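Local atomic coordinates of conserved hypothetical protein Ta0289 (Thermoplasma acidophilum DSM 1728, PDB entry 1PVM), a protein that is of unknown function but joins a pair of CBS domains to a zinc-ribbon-like domain that binds a metal ion through four cysteines. Residues 20-25 / 43-48; 54-59 / 78-83; 82-87 / 149-154; 106-111 / 121-126; 155-160 / 175-180. All coordinates share one frame; numbering follows the deposited sequence.

Contact 1 of 5, residues 20-25 / 43-48; sequences KTVNWN and LVVKDD
Both oxygens of one carboxylate, Asp48, are gripped by two consecutive residues of segment 20-25. Asn23 ND2 donates to Asp48 OD1 at 2.9 Å, and Trp24 NE1 donates to Asp48 OD2 at 3.1 Å. Each N-H is nearly straight on its oxygen, but both reach it from above the carboxylate plane. The indole edge meets that plane steeply, at 80°. Trp24 CG sits in the crowded position between N and the carbonyl carbon (chi1 68°), which lays the ring along Asp47. Asp47 CB stands 3.5 Å from the centroid of the Trp24 six-membered ring, over its face, as a CH-pi contact. Arg78 makes a cation-pi contact with the same indole. An alanine at Trp24 would remove the ring and its N-H, and would probably loosen Asp48 and uncover Asp47 and Val53. Behind this end runs a parallel pair, strands 21-23 and 42-46, the two strands of a beta-alpha-beta unit in a CBS domain. Val22 N gives a bond of 2.8 Å to Val44 O, and Lys46 N one of 3.0 Å to Val22 O. Thr21 CG2 presses tightly on Lys46 CG at 3.4 Å, while Lys46 NZ pairs with Asp52. Asn23 OD1 accepts from Asn25 N, an Asx turn. Two neutral N-H donors, one to each oxygen, would probably stabilise the charged carboxylate of Asp48 and fix its rotation.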
# COMPACT_ATOMS: atom_id res chain seq x y z
N LYS B 20 -16.11 6.02 -1.33
CA LYS B 20 -16.76 5.77 -0.05
C LYS B 20 -16.23 6.71 1.02
O LYS B 20 -15.07 7.12 0.98
CB LYS B 20 -16.55 4.31 0.37
CG LYS B 20 -17.32 3.33 -0.50
CD LYS B 20 -17.23 1.91 0.02
CE LYS B 20 -18.17 0.99 -0.74
NZ LYS B 20 -17.92 1.04 -2.21
N THR B 21 -17.10 7.06 1.96
CA THR B 21 -16.76 7.97 3.04
C THR B 21 -16.98 7.27 4.37
O THR B 21 -17.93 6.50 4.52
CB THR B 21 -17.64 9.25 3.00
OG1 THR B 21 -17.55 9.86 1.71
CG2 THR B 21 -17.17 10.24 4.05
N VAL B 22 -16.09 7.54 5.32
CA VAL B 22 -16.17 6.95 6.65
C VAL B 22 -15.99 8.04 7.70
O VAL B 22 -15.33 9.05 7.46
CB VAL B 22 -15.09 5.87 6.86
CG1 VAL B 22 -15.41 4.64 6.04
CG2 VAL B 22 -13.73 6.41 6.47
N ASN B 23 -16.57 7.82 8.87
CA ASN B 23 -16.48 8.78 9.97
C ASN B 23 -15.07 8.77 10.56
O ASN B 23 -14.41 7.73 10.62
CB ASN B 23 -17.52 8.43 11.03
CG ASN B 23 -17.48 9.37 12.20
OD1 ASN B 23 -16.82 9.10 13.20
ND2 ASN B 23 -18.18 10.50 12.09
N TRP B 24 -14.60 9.94 11.01
CA TRP B 24 -13.25 10.06 11.55
C TRP B 24 -12.94 9.30 12.84
O TRP B 24 -11.78 9.21 13.24
CB TRP B 24 -12.88 11.55 11.70
CG TRP B 24 -13.63 12.34 12.75
CD1 TRP B 24 -14.77 11.97 13.42
CD2 TRP B 24 -13.29 13.65 13.22
NE1 TRP B 24 -15.16 12.98 14.28
CE2 TRP B 24 -14.27 14.01 14.18
CE3 TRP B 24 -12.25 14.54 12.93
CZ2 TRP B 24 -14.23 15.24 14.85
CZ3 TRP B 24 -12.21 15.77 13.60
CH2 TRP B 24 -13.20 16.10 14.55
N ASN B 25 -13.96 8.76 13.50
CA ASN B 25 -13.73 8.00 14.72
C ASN B 25 -13.79 6.50 14.44
O ASN B 25 -13.67 5.67 15.35
CB ASN B 25 -14.74 8.40 15.80
CG ASN B 25 -14.40 9.72 16.44
OD1 ASN B 25 -15.29 10.51 16.77
ND2 ASN B 25 -13.11 9.98 16.63
N LEU B 43 -10.16 6.02 1.22
CA LEU B 43 -11.48 6.40 1.72
C LEU B 43 -11.48 7.86 2.14
O LEU B 43 -10.49 8.36 2.68
CB LEU B 43 -11.86 5.55 2.95
CG LEU B 43 -11.79 4.02 2.87
CD1 LEU B 43 -12.09 3.42 4.24
CD2 LEU B 43 -12.78 3.50 1.83
N VAL B 44 -12.58 8.55 1.86
CA VAL B 44 -12.71 9.94 2.26
C VAL B 44 -13.19 9.89 3.71
O VAL B 44 -14.04 9.06 4.06
CB VAL B 44 -13.74 10.69 1.38
CG1 VAL B 44 -13.99 12.09 1.94
CG2 VAL B 44 -13.23 10.77 -0.05
N VAL B 45 -12.64 10.76 4.55
CA VAL B 45 -13.03 10.79 5.95
C VAL B 45 -13.76 12.08 6.31
O VAL B 45 -13.31 13.17 5.96
CB VAL B 45 -11.81 10.65 6.88
CG1 VAL B 45 -12.27 10.47 8.31
CG2 VAL B 45 -10.93 9.49 6.43
N LYS B 46 -14.89 11.95 7.00
CA LYS B 46 -15.68 13.10 7.42
C LYS B 46 -15.77 13.16 8.94
O LYS B 46 -15.70 12.13 9.60
CB LYS B 46 -17.11 12.99 6.88
CG LYS B 46 -17.28 13.30 5.41
CD LYS B 46 -18.75 13.24 5.03
CE LYS B 46 -18.99 13.65 3.59
NZ LYS B 46 -18.63 15.08 3.35
N ASP B 47 -15.90 14.37 9.48
CA ASP B 47 -16.04 14.51 10.93
C ASP B 47 -17.52 14.29 11.25
O ASP B 47 -18.27 13.80 10.41
CB ASP B 47 -15.55 15.87 11.44
CG ASP B 47 -16.28 17.06 10.82
OD1 ASP B 47 -17.39 16.88 10.28
OD2 ASP B 47 -15.73 18.18 10.90
N ASP B 48 -17.94 14.67 12.45
CA ASP B 48 -19.33 14.46 12.86
C ASP B 48 -20.33 15.48 12.33
O ASP B 48 -21.53 15.36 12.55
CB ASP B 48 -19.39 14.39 14.38
CG ASP B 48 -18.54 13.26 14.93
OD1 ASP B 48 -18.66 12.14 14.41
OD2 ASP B 48 -17.75 13.50 15.87
O HOH W 1 -19.33 11.12 9.57

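Contact 2 of 5, residues 54-59 / 78-83; sequences GLLSER and RLVMRK
The guanidinium of Arg82 has a water in its plane at the edge, and Arg82 NH2 donates to that water at 2.8 Å. The same water lies 3.2 Å from Ser57 OG, to which it is hydrogen-bonded, so it links the two side chains. Arg59 also comes to the guanidinium edge, with carbon rather than with charge: Arg59 CG is 3.3 Å from Arg82 NH2. The two guanidinium planes stand almost perpendicular, 83° apart. Arg59 bends away at chi2 and chi3, which keeps the like charges separate. Outside this contact, Arg59 NE forms a salt bridge with Glu58 of the second subunit. Arg82 is bent at chi2 (-52°), and its CB and CG pass alongside the carbonyl oxygen of Leu55.

The backbones meet in a single antiparallel bridge, the hydrogen-bonded pair Leu55 and Arg82. Arg82 N gives 2.8 Å to Leu55 O, and Leu55 N gives 3.0 Å to Arg82 O. Gly54, next to this pair on the strand, lies against the loop. Its CA is 3.0 Å from Arg82 O, and a side chain there would run into Met81 SD. Leu56 CD1 rests on Val80 CG1 at 3.8 Å, a small apolar patch.

Ser57 is the N-cap of helix 58-65. The contact joins the end of strand 52-57 in the first CBS repeat to the loop between helix 58-65 and strand 87-89. The side chains of Val80 and Arg82 pack against helix 58-65, and that of Leu56 against helix 28-38.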
# COMPACT_ATOMS: atom_id res chain seq x y z
N GLY B 54 -10.13 14.36 5.79
CA GLY B 54 -8.94 13.63 5.42
C GLY B 54 -9.16 12.50 4.45
O GLY B 54 -10.26 12.27 3.97
N LEU B 55 -8.08 11.80 4.14
CA LEU B 55 -8.14 10.68 3.22
C LEU B 55 -7.29 9.56 3.83
O LEU B 55 -6.13 9.77 4.17
CB LEU B 55 -7.60 11.10 1.84
CG LEU B 55 -8.01 10.25 0.62
CD1 LEU B 55 -7.68 11.01 -0.65
CD2 LEU B 55 -7.31 8.91 0.64
N LEU B 56 -7.89 8.38 3.99
CA LEU B 56 -7.19 7.23 4.56
C LEU B 56 -6.69 6.35 3.42
O LEU B 56 -7.48 5.92 2.59
CB LEU B 56 -8.13 6.43 5.46
CG LEU B 56 -7.50 5.26 6.22
CD1 LEU B 56 -6.60 5.80 7.34
CD2 LEU B 56 -8.59 4.36 6.80
N SER B 57 -5.39 6.09 3.40
CA SER B 57 -4.77 5.27 2.35
C SER B 57 -3.93 4.15 2.96
O SER B 57 -3.70 4.13 4.17
CB SER B 57 -3.87 6.14 1.48
OG SER B 57 -2.76 6.63 2.23
N GLU B 58 -3.46 3.23 2.13
CA GLU B 58 -2.63 2.14 2.62
C GLU B 58 -1.36 2.68 3.27
O GLU B 58 -0.99 2.28 4.37
CB GLU B 58 -2.20 1.21 1.49
CG GLU B 58 -3.21 0.17 1.07
CD GLU B 58 -2.57 -0.91 0.22
OE1 GLU B 58 -2.06 -0.60 -0.88
OE2 GLU B 58 -2.56 -2.08 0.66
N ARG B 59 -0.69 3.59 2.57
CA ARG B 59 0.54 4.17 3.07
C ARG B 59 0.31 4.92 4.39
O ARG B 59 1.16 4.86 5.28
CB ARG B 59 1.16 5.10 2.02
CG ARG B 59 2.55 5.64 2.38
CD ARG B 59 3.53 4.52 2.73
NE ARG B 59 3.74 3.60 1.62
CZ ARG B 59 4.46 3.88 0.53
NH1 ARG B 59 5.05 5.06 0.40
NH2 ARG B 59 4.58 2.96 -0.42
N ARG B 78 -8.79 9.21 12.43
CA ARG B 78 -8.45 10.64 12.43
C ARG B 78 -6.96 10.81 12.76
O ARG B 78 -6.33 11.77 12.34
CB ARG B 78 -9.30 11.39 13.45
CG ARG B 78 -9.20 10.85 14.86
CD ARG B 78 -10.37 11.29 15.73
NE ARG B 78 -10.36 12.73 15.98
CZ ARG B 78 -11.35 13.39 16.58
NH1 ARG B 78 -12.43 12.73 16.98
NH2 ARG B 78 -11.26 14.70 16.77
N LEU B 79 -6.41 9.86 13.52
CA LEU B 79 -5.00 9.91 13.90
C LEU B 79 -4.08 9.35 12.82
O LEU B 79 -2.86 9.46 12.92
CB LEU B 79 -4.77 9.11 15.18
CG LEU B 79 -5.51 9.56 16.45
CD1 LEU B 79 -5.16 8.64 17.60
CD2 LEU B 79 -5.11 10.99 16.77
N VAL B 80 -4.68 8.76 11.79
CA VAL B 80 -3.91 8.11 10.73
C VAL B 80 -4.03 8.74 9.35
O VAL B 80 -3.05 8.84 8.62
CB VAL B 80 -4.34 6.62 10.63
CG1 VAL B 80 -3.51 5.90 9.58
CG2 VAL B 80 -4.20 5.95 11.99
N MET B 81 -5.24 9.17 9.00
CA MET B 81 -5.53 9.76 7.69
C MET B 81 -4.64 10.92 7.28
O MET B 81 -4.06 11.60 8.12
CB MET B 81 -6.97 10.26 7.68
CG MET B 81 -7.17 11.46 8.59
SD MET B 81 -8.89 11.87 8.82
CE MET B 81 -9.48 10.33 9.46
N ARG B 82 -4.55 11.14 5.97
CA ARG B 82 -3.81 12.28 5.46
C ARG B 82 -4.75 13.45 5.75
O ARG B 82 -5.93 13.39 5.40
CB ARG B 82 -3.61 12.19 3.94
CG ARG B 82 -2.91 10.93 3.45
CD ARG B 82 -1.62 10.70 4.18
NE ARG B 82 -0.76 9.74 3.50
CZ ARG B 82 0.42 9.35 3.98
NH1 ARG B 82 0.85 9.83 5.14
NH2 ARG B 82 1.17 8.49 3.30
N LYS B 83 -4.25 14.49 6.40
CA LYS B 83 -5.09 15.64 6.71
C LYS B 83 -4.26 16.91 6.69
O LYS B 83 -3.11 16.90 7.12
CB LYS B 83 -5.77 15.45 8.07
CG LYS B 83 -4.83 15.32 9.27
CD LYS B 83 -5.63 15.02 10.54
CE LYS B 83 -4.75 14.90 11.77
NZ LYS B 83 -5.54 14.46 12.96
O HOH W 2 -0.40 8.31 0.93

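Contact 3 of 5, residues 82-87 / 149-154; sequences RKPIPK and QHLCPK. With HG (mercury (II) ion), chain D.
The loop between helix 58-65 and strand 87-89 meets the Cys152 loop of the zinc-ribbon-like domain here, both without regular structure. Arg82 and His150 cross obliquely, with guanidinium and imidazole planes 62° apart. They meet edge to edge. Arg82 NH1 is 3.1 Å from His150 CE1, and Arg82 CD is 3.4 Å from His150 NE2. Neither flat group covers the face of the other. His150 CG is anti to the carbonyl carbon (chi1 -62°), and the ring then reaches back along the Arg82 backbone. His150 ND1 is taken up by the backbone oxygen of Tyr148, whose ring also stands edge-to-face with the imidazole.

One backbone bond ties the loops. Leu151 N donates to Lys83 O at 2.9 Å, in the carbonyl plane and on a lone pair. His150 CA leans on the same oxygen in a CA-H...O contact of 3.1 Å. Lys83 runs out extended beyond CG, and its NZ donates to the backbone oxygen of Arg78 and forms a salt bridge with Glu184. The peptide bond before Pro84 is cis. Pro84 and Leu151 also cross obliquely, with Pro84 CD 3.6 Å from Leu151 CB.

Just past this crossing the chain enters the metal site. Cys152 points its CB away from loop 82-87, and its sulfur is anti to the backbone N (chi1 -179°). Cys152 SG binds the mercury ion at 2.5 Å and also accepts a weak hydrogen bond from Lys154 N, 3.3 Å away.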
# COMPACT_ATOMS: atom_id res chain seq x y z
N ARG B 82 -4.55 11.14 5.97
CA ARG B 82 -3.81 12.28 5.46
C ARG B 82 -4.75 13.45 5.75
O ARG B 82 -5.93 13.39 5.40
CB ARG B 82 -3.61 12.19 3.94
CG ARG B 82 -2.91 10.93 3.45
CD ARG B 82 -1.62 10.70 4.18
NE ARG B 82 -0.76 9.74 3.50
CZ ARG B 82 0.42 9.35 3.98
NH1 ARG B 82 0.85 9.83 5.14
NH2 ARG B 82 1.17 8.49 3.30
N LYS B 83 -4.25 14.49 6.40
CA LYS B 83 -5.09 15.64 6.71
C LYS B 83 -4.26 16.91 6.69
O LYS B 83 -3.11 16.90 7.12
CB LYS B 83 -5.77 15.45 8.07
CG LYS B 83 -4.83 15.32 9.27
CD LYS B 83 -5.63 15.02 10.54
CE LYS B 83 -4.75 14.90 11.77
NZ LYS B 83 -5.54 14.46 12.96
N PRO B 84 -4.82 18.02 6.16
CA PRO B 84 -6.16 18.16 5.58
C PRO B 84 -6.28 17.26 4.36
O PRO B 84 -5.27 16.82 3.81
CB PRO B 84 -6.23 19.64 5.20
CG PRO B 84 -5.22 20.29 6.08
CD PRO B 84 -4.09 19.30 6.10
N ILE B 85 -7.50 16.99 3.92
CA ILE B 85 -7.69 16.12 2.78
C ILE B 85 -6.93 16.57 1.54
O ILE B 85 -7.02 17.73 1.13
CB ILE B 85 -9.21 15.95 2.43
CG1 ILE B 85 -9.38 14.86 1.37
CG2 ILE B 85 -9.81 17.28 1.95
CD1 ILE B 85 -10.82 14.39 1.18
N PRO B 86 -6.11 15.68 0.96
CA PRO B 86 -5.34 16.03 -0.25
C PRO B 86 -6.36 16.19 -1.37
O PRO B 86 -7.26 15.36 -1.51
CB PRO B 86 -4.45 14.80 -0.47
CG PRO B 86 -4.28 14.24 0.91
CD PRO B 86 -5.67 14.38 1.51
N LYS B 87 -6.24 17.23 -2.18
CA LYS B 87 -7.23 17.42 -3.23
C LYS B 87 -6.80 18.31 -4.38
O LYS B 87 -5.87 19.11 -4.26
CB LYS B 87 -8.50 17.99 -2.60
CG LYS B 87 -8.34 19.40 -2.05
CD LYS B 87 -9.56 19.83 -1.24
CE LYS B 87 -9.57 21.33 -0.99
NZ LYS B 87 -8.31 21.79 -0.37
N GLN B 149 2.72 16.25 4.20
CA GLN B 149 2.81 17.06 5.41
C GLN B 149 1.42 17.17 6.02
O GLN B 149 0.55 17.83 5.45
CB GLN B 149 3.31 18.47 5.12
CG GLN B 149 4.81 18.64 5.06
CD GLN B 149 5.24 20.07 5.39
OE1 GLN B 149 4.63 21.04 4.92
NE2 GLN B 149 6.28 20.21 6.21
N HIS B 150 1.22 16.53 7.17
CA HIS B 150 -0.07 16.58 7.85
C HIS B 150 -0.13 17.84 8.70
O HIS B 150 0.78 18.12 9.47
CB HIS B 150 -0.24 15.35 8.73
CG HIS B 150 -0.24 14.06 7.97
ND1 HIS B 150 0.76 13.72 7.09
CD2 HIS B 150 -1.12 13.03 7.96
CE1 HIS B 150 0.50 12.53 6.57
NE2 HIS B 150 -0.63 12.09 7.08
N LEU B 151 -1.22 18.60 8.56
CA LEU B 151 -1.36 19.84 9.31
C LEU B 151 -2.24 19.68 10.54
O LEU B 151 -3.17 18.88 10.56
CB LEU B 151 -1.91 20.94 8.40
CG LEU B 151 -1.07 21.18 7.14
CD1 LEU B 151 -1.64 22.35 6.37
CD2 LEU B 151 0.39 21.45 7.51
N CYS B 152 -1.91 20.46 11.57
CA CYS B 152 -2.62 20.44 12.84
C CYS B 152 -4.08 20.84 12.74
O CYS B 152 -4.40 21.89 12.18
CB CYS B 152 -1.91 21.36 13.82
SG CYS B 152 -2.70 21.40 15.44
N PRO B 153 -5.00 20.02 13.28
CA PRO B 153 -6.43 20.33 13.23
C PRO B 153 -6.83 21.44 14.20
O PRO B 153 -7.92 22.00 14.09
CB PRO B 153 -7.08 19.00 13.57
CG PRO B 153 -6.12 18.42 14.55
CD PRO B 153 -4.77 18.71 13.93
N LYS B 154 -5.95 21.76 15.14
CA LYS B 154 -6.23 22.80 16.13
C LYS B 154 -5.97 24.21 15.60
O LYS B 154 -6.83 25.08 15.72
CB LYS B 154 -5.42 22.56 17.40
CG LYS B 154 -5.73 23.54 18.53
CD LYS B 154 -4.88 23.26 19.76
CE LYS B 154 -5.20 24.21 20.89
NZ LYS B 154 -4.39 23.90 22.10
HG HG D . -1.38 23.41 16.17

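Contact 4 of 5, residues 106-111 / 121-126; sequences LERCAV and IVTLTD
Arg108 CG sits in the crowded position between N and the carbonyl carbon (chi1 75°), and the chain bends again at chi3 (62°). Glu107 also folds tightly, bent at both chi1 and chi2. These turns bring the guanidinium side-on to the neighbouring carboxylate. Arg108 NE donates to Glu107 OE2 at 2.8 Å, and Arg108 NH2 to Glu107 OE1 at 3.0 Å. Each oxygen uses its syn lone pair, and both lie near the guanidinium plane. This two-point salt bridge would probably fix the rotation of the guanidinium. Thr123 CG2 lies over one guanidinium face, offset toward the rim, 3.6 Å from Arg108 NH1. Thr123 can offer its methyl because its OG1 takes the crowded position (chi1 66°), which turns the hydroxyl toward the helix.

The backbone is a beta hairpin of the second CBS repeat, strands 108-112 and 118-123. Cys109 and Val122 form a hydrogen-bonded pair: Val122 N reaches Cys109 O at 2.9 Å, almost along the C=O axis, and Cys109 N returns a bond to Val122 O. The Arg108-Thr123 and Ala110-Ile121 pairs flank it. On the face of Cys109 and Val122, Val122 CG1 touches Cys109 SG at 3.7 Å and Val111 CG2 at 3.8 Å, and helix 94-104 packs on Cys109 and Val122. At the helix start, Thr123 and Asp126 form a capping box. Asp126 N donates to Thr123 OG1 at 3.2 Å, and Thr123 N donates to Asp126 OD1.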
# COMPACT_ATOMS: atom_id res chain seq x y z
N LEU B 106 2.08 11.47 -2.93
CA LEU B 106 0.81 10.73 -2.93
C LEU B 106 0.60 9.89 -4.19
O LEU B 106 1.19 10.16 -5.23
CB LEU B 106 -0.36 11.72 -2.81
CG LEU B 106 -0.42 12.65 -1.60
CD1 LEU B 106 -1.49 13.72 -1.84
CD2 LEU B 106 -0.71 11.85 -0.34
N GLU B 107 -0.26 8.88 -4.08
CA GLU B 107 -0.59 8.07 -5.25
C GLU B 107 -2.09 8.20 -5.53
O GLU B 107 -2.63 7.59 -6.46
CB GLU B 107 -0.17 6.60 -5.07
CG GLU B 107 -0.49 5.98 -3.72
CD GLU B 107 -1.93 5.55 -3.60
OE1 GLU B 107 -2.43 4.87 -4.53
OE2 GLU B 107 -2.56 5.87 -2.57
N ARG B 108 -2.76 9.03 -4.73
CA ARG B 108 -4.19 9.32 -4.89
C ARG B 108 -4.58 10.55 -4.09
O ARG B 108 -3.89 10.93 -3.14
CB ARG B 108 -5.04 8.13 -4.46
CG ARG B 108 -5.17 7.90 -2.95
CD ARG B 108 -5.93 6.60 -2.71
NE ARG B 108 -5.20 5.46 -3.26
CZ ARG B 108 -5.75 4.35 -3.73
NH1 ARG B 108 -7.07 4.18 -3.72
NH2 ARG B 108 -4.97 3.39 -4.21
N CYS B 109 -5.69 11.18 -4.47
CA CYS B 109 -6.18 12.35 -3.76
C CYS B 109 -7.64 12.56 -4.12
O CYS B 109 -8.15 11.93 -5.05
CB CYS B 109 -5.37 13.60 -4.13
SG CYS B 109 -5.58 14.18 -5.84
N ALA B 110 -8.31 13.43 -3.38
CA ALA B 110 -9.71 13.70 -3.64
C ALA B 110 -9.81 14.74 -4.75
O ALA B 110 -8.83 15.43 -5.05
CB ALA B 110 -10.39 14.23 -2.38
N VAL B 111 -10.98 14.83 -5.36
CA VAL B 111 -11.24 15.80 -6.40
C VAL B 111 -12.41 16.63 -5.88
O VAL B 111 -13.41 16.06 -5.44
CB VAL B 111 -11.65 15.13 -7.73
CG1 VAL B 111 -11.95 16.19 -8.78
CG2 VAL B 111 -10.53 14.19 -8.20
N ILE B 121 -12.44 10.54 -6.19
CA ILE B 121 -11.06 10.28 -5.81
C ILE B 121 -10.37 9.85 -7.09
O ILE B 121 -10.95 9.12 -7.90
CB ILE B 121 -10.94 9.15 -4.76
CG1 ILE B 121 -11.46 9.66 -3.40
CG2 ILE B 121 -9.48 8.69 -4.64
CD1 ILE B 121 -11.34 8.65 -2.28
N VAL B 122 -9.15 10.34 -7.30
CA VAL B 122 -8.37 9.98 -8.48
C VAL B 122 -7.09 9.29 -8.00
O VAL B 122 -6.45 9.74 -7.04
CB VAL B 122 -8.04 11.23 -9.35
CG1 VAL B 122 -7.25 12.25 -8.54
CG2 VAL B 122 -7.27 10.80 -10.60
N THR B 123 -6.73 8.20 -8.65
CA THR B 123 -5.55 7.42 -8.29
C THR B 123 -4.55 7.35 -9.44
O THR B 123 -4.86 7.72 -10.57
CB THR B 123 -5.91 5.97 -7.96
OG1 THR B 123 -6.40 5.33 -9.15
CG2 THR B 123 -6.98 5.91 -6.88
N LEU B 124 -3.35 6.85 -9.14
CA LEU B 124 -2.33 6.70 -10.16
C LEU B 124 -2.85 5.75 -11.24
O LEU B 124 -2.55 5.93 -12.42
CB LEU B 124 -1.05 6.12 -9.56
CG LEU B 124 0.03 5.73 -10.58
CD1 LEU B 124 0.48 6.96 -11.36
CD2 LEU B 124 1.20 5.10 -9.86
N THR B 125 -3.62 4.74 -10.85
CA THR B 125 -4.16 3.81 -11.83
C THR B 125 -5.04 4.55 -12.84
O THR B 125 -4.94 4.32 -14.05
CB THR B 125 -4.99 2.69 -11.16
OG1 THR B 125 -4.18 1.98 -10.22
CG2 THR B 125 -5.48 1.69 -12.22
N ASP B 126 -5.91 5.43 -12.34
CA ASP B 126 -6.78 6.21 -13.21
C ASP B 126 -5.93 7.03 -14.18
O ASP B 126 -6.17 7.04 -15.38
CB ASP B 126 -7.64 7.18 -12.38
CG ASP B 126 -8.57 6.47 -11.43
OD1 ASP B 126 -8.95 7.08 -10.41
OD2 ASP B 126 -8.94 5.31 -11.71

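Contact 5 of 5, residues 155-160 / 175-180; sequences CGVGVL and CSNPAC. With HG (mercury (II) ion), chain D.
The four-cysteine metal site of the zinc-ribbon-like domain closes here. Cys155, Cys175 and Cys180 supply three ligands to a mercury ion, and Cys152 completes the set. The same cysteines bind Fe(2+) in another structure of this protein, and zinc binding is predicted. Cys155 SG and Cys175 SG lie 2.6 Å from the metal, and Cys180 SG 2.5 Å. Cys175 and Cys180 hold their sulfurs anti to the backbone N, whereas Cys155 SG is in the crowded position (chi1 69°).

Cys155 SG also gathers N-H groups. Asn177 ND2 donates at 3.3 Å to Cys155 SG, nearly straight (167°) and in the amide plane. The backbone N atoms of Val157 and Gly158 point to the same sulfur. Asn177 N serves Cys175 SG in the same way. Asn177 OD1 is used in an Asx turn with Ala179 N, so its amide is held at both ends. Gly158 CA passes 3.5 Å from Cys175 SG, where a side chain would clash. Further along, Val159 N donates to Ser176 OG at 3.0 Å, and Ser176 N to Val159 O.

An alanine at Cys155 would remove one metal ligand and the acceptor of three N-H groups, and would probably weaken metal binding and loosen Asn177. The N-H donors around the sulfurs would probably spread thiolate charge and favour the deprotonated, metal-bound state.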
# COMPACT_ATOMS: atom_id res chain seq x y z
N CYS B 155 -4.79 24.43 15.03
CA CYS B 155 -4.45 25.75 14.50
C CYS B 155 -4.49 25.78 12.98
O CYS B 155 -4.50 26.85 12.37
CB CYS B 155 -3.07 26.19 15.00
SG CYS B 155 -1.67 25.25 14.34
N GLY B 156 -4.50 24.59 12.37
CA GLY B 156 -4.55 24.48 10.93
C GLY B 156 -3.29 24.84 10.15
O GLY B 156 -3.21 24.57 8.96
N VAL B 157 -2.30 25.43 10.82
CA VAL B 157 -1.07 25.81 10.13
C VAL B 157 0.16 25.02 10.53
O VAL B 157 1.11 24.90 9.75
CB VAL B 157 -0.77 27.31 10.35
CG1 VAL B 157 -1.81 28.15 9.65
CG2 VAL B 157 -0.76 27.62 11.83
N GLY B 158 0.15 24.48 11.75
CA GLY B 158 1.29 23.72 12.22
C GLY B 158 1.43 22.37 11.55
O GLY B 158 0.45 21.80 11.07
N VAL B 159 2.65 21.87 11.51
CA VAL B 159 2.93 20.57 10.92
C VAL B 159 3.02 19.53 12.03
O VAL B 159 3.74 19.72 13.01
CB VAL B 159 4.27 20.57 10.14
CG1 VAL B 159 4.61 19.16 9.67
CG2 VAL B 159 4.17 21.51 8.94
N LEU B 160 2.26 18.44 11.89
CA LEU B 160 2.27 17.38 12.88
C LEU B 160 3.51 16.52 12.67
O LEU B 160 3.66 15.88 11.63
CB LEU B 160 1.01 16.52 12.75
CG LEU B 160 -0.31 17.23 13.09
CD1 LEU B 160 -1.47 16.30 12.84
CD2 LEU B 160 -0.29 17.69 14.54
N CYS B 175 2.20 19.15 17.12
CA CYS B 175 2.20 20.30 16.24
C CYS B 175 3.51 21.08 16.36
O CYS B 175 4.01 21.31 17.47
CB CYS B 175 1.03 21.22 16.58
SG CYS B 175 1.02 22.72 15.60
N SER B 176 4.05 21.50 15.22
CA SER B 176 5.30 22.25 15.20
C SER B 176 5.09 23.75 15.38
O SER B 176 6.06 24.51 15.44
CB SER B 176 6.04 22.00 13.88
OG SER B 176 5.30 22.56 12.81
N ASN B 177 3.84 24.19 15.46
CA ASN B 177 3.54 25.61 15.65
C ASN B 177 3.91 26.01 17.08
O ASN B 177 3.35 25.49 18.05
CB ASN B 177 2.05 25.86 15.41
CG ASN B 177 1.67 27.34 15.51
OD1 ASN B 177 2.45 28.16 15.98
ND2 ASN B 177 0.46 27.67 15.08
N PRO B 178 4.88 26.93 17.23
CA PRO B 178 5.33 27.39 18.55
C PRO B 178 4.18 27.94 19.40
O PRO B 178 4.10 27.65 20.60
CB PRO B 178 6.35 28.47 18.21
CG PRO B 178 6.92 27.99 16.91
CD PRO B 178 5.68 27.56 16.16
N ALA B 179 3.31 28.72 18.77
CA ALA B 179 2.18 29.32 19.46
C ALA B 179 1.07 28.33 19.76
O ALA B 179 0.08 28.68 20.40
CB ALA B 179 1.62 30.48 18.63
N CYS B 180 1.23 27.09 19.31
CA CYS B 180 0.21 26.08 19.56
C CYS B 180 0.68 24.91 20.40
O CYS B 180 1.82 24.46 20.30
CB CYS B 180 -0.35 25.52 18.25
SG CYS B 180 -1.70 24.34 18.52
HG HG D . -1.38 23.41 16.17

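Contacts 2 and 4 are buried; contacts 1, 3 and 5 are partly buried. Contacts 1 and 2 share one sheet, where strands 42-46 and 52-57 are neighbours. Contact 4 belongs to the sheet of the second CBS repeat, and Pro86 of contact 3 bonds to its Ala110. Contacts 2 and 3 share Arg82 and Lys83, so one loop serves both. Contact 3 leads into contact 5, and both touch the mercury ion. Chemistry changes with place: strand ladders with polar ends in contacts 1 and 4, a single bridge and bound water in contact 2, a backbone bond and edge contacts in contact 3, which adds one cysteine to the metal site, and sulfur and metal in contact 5.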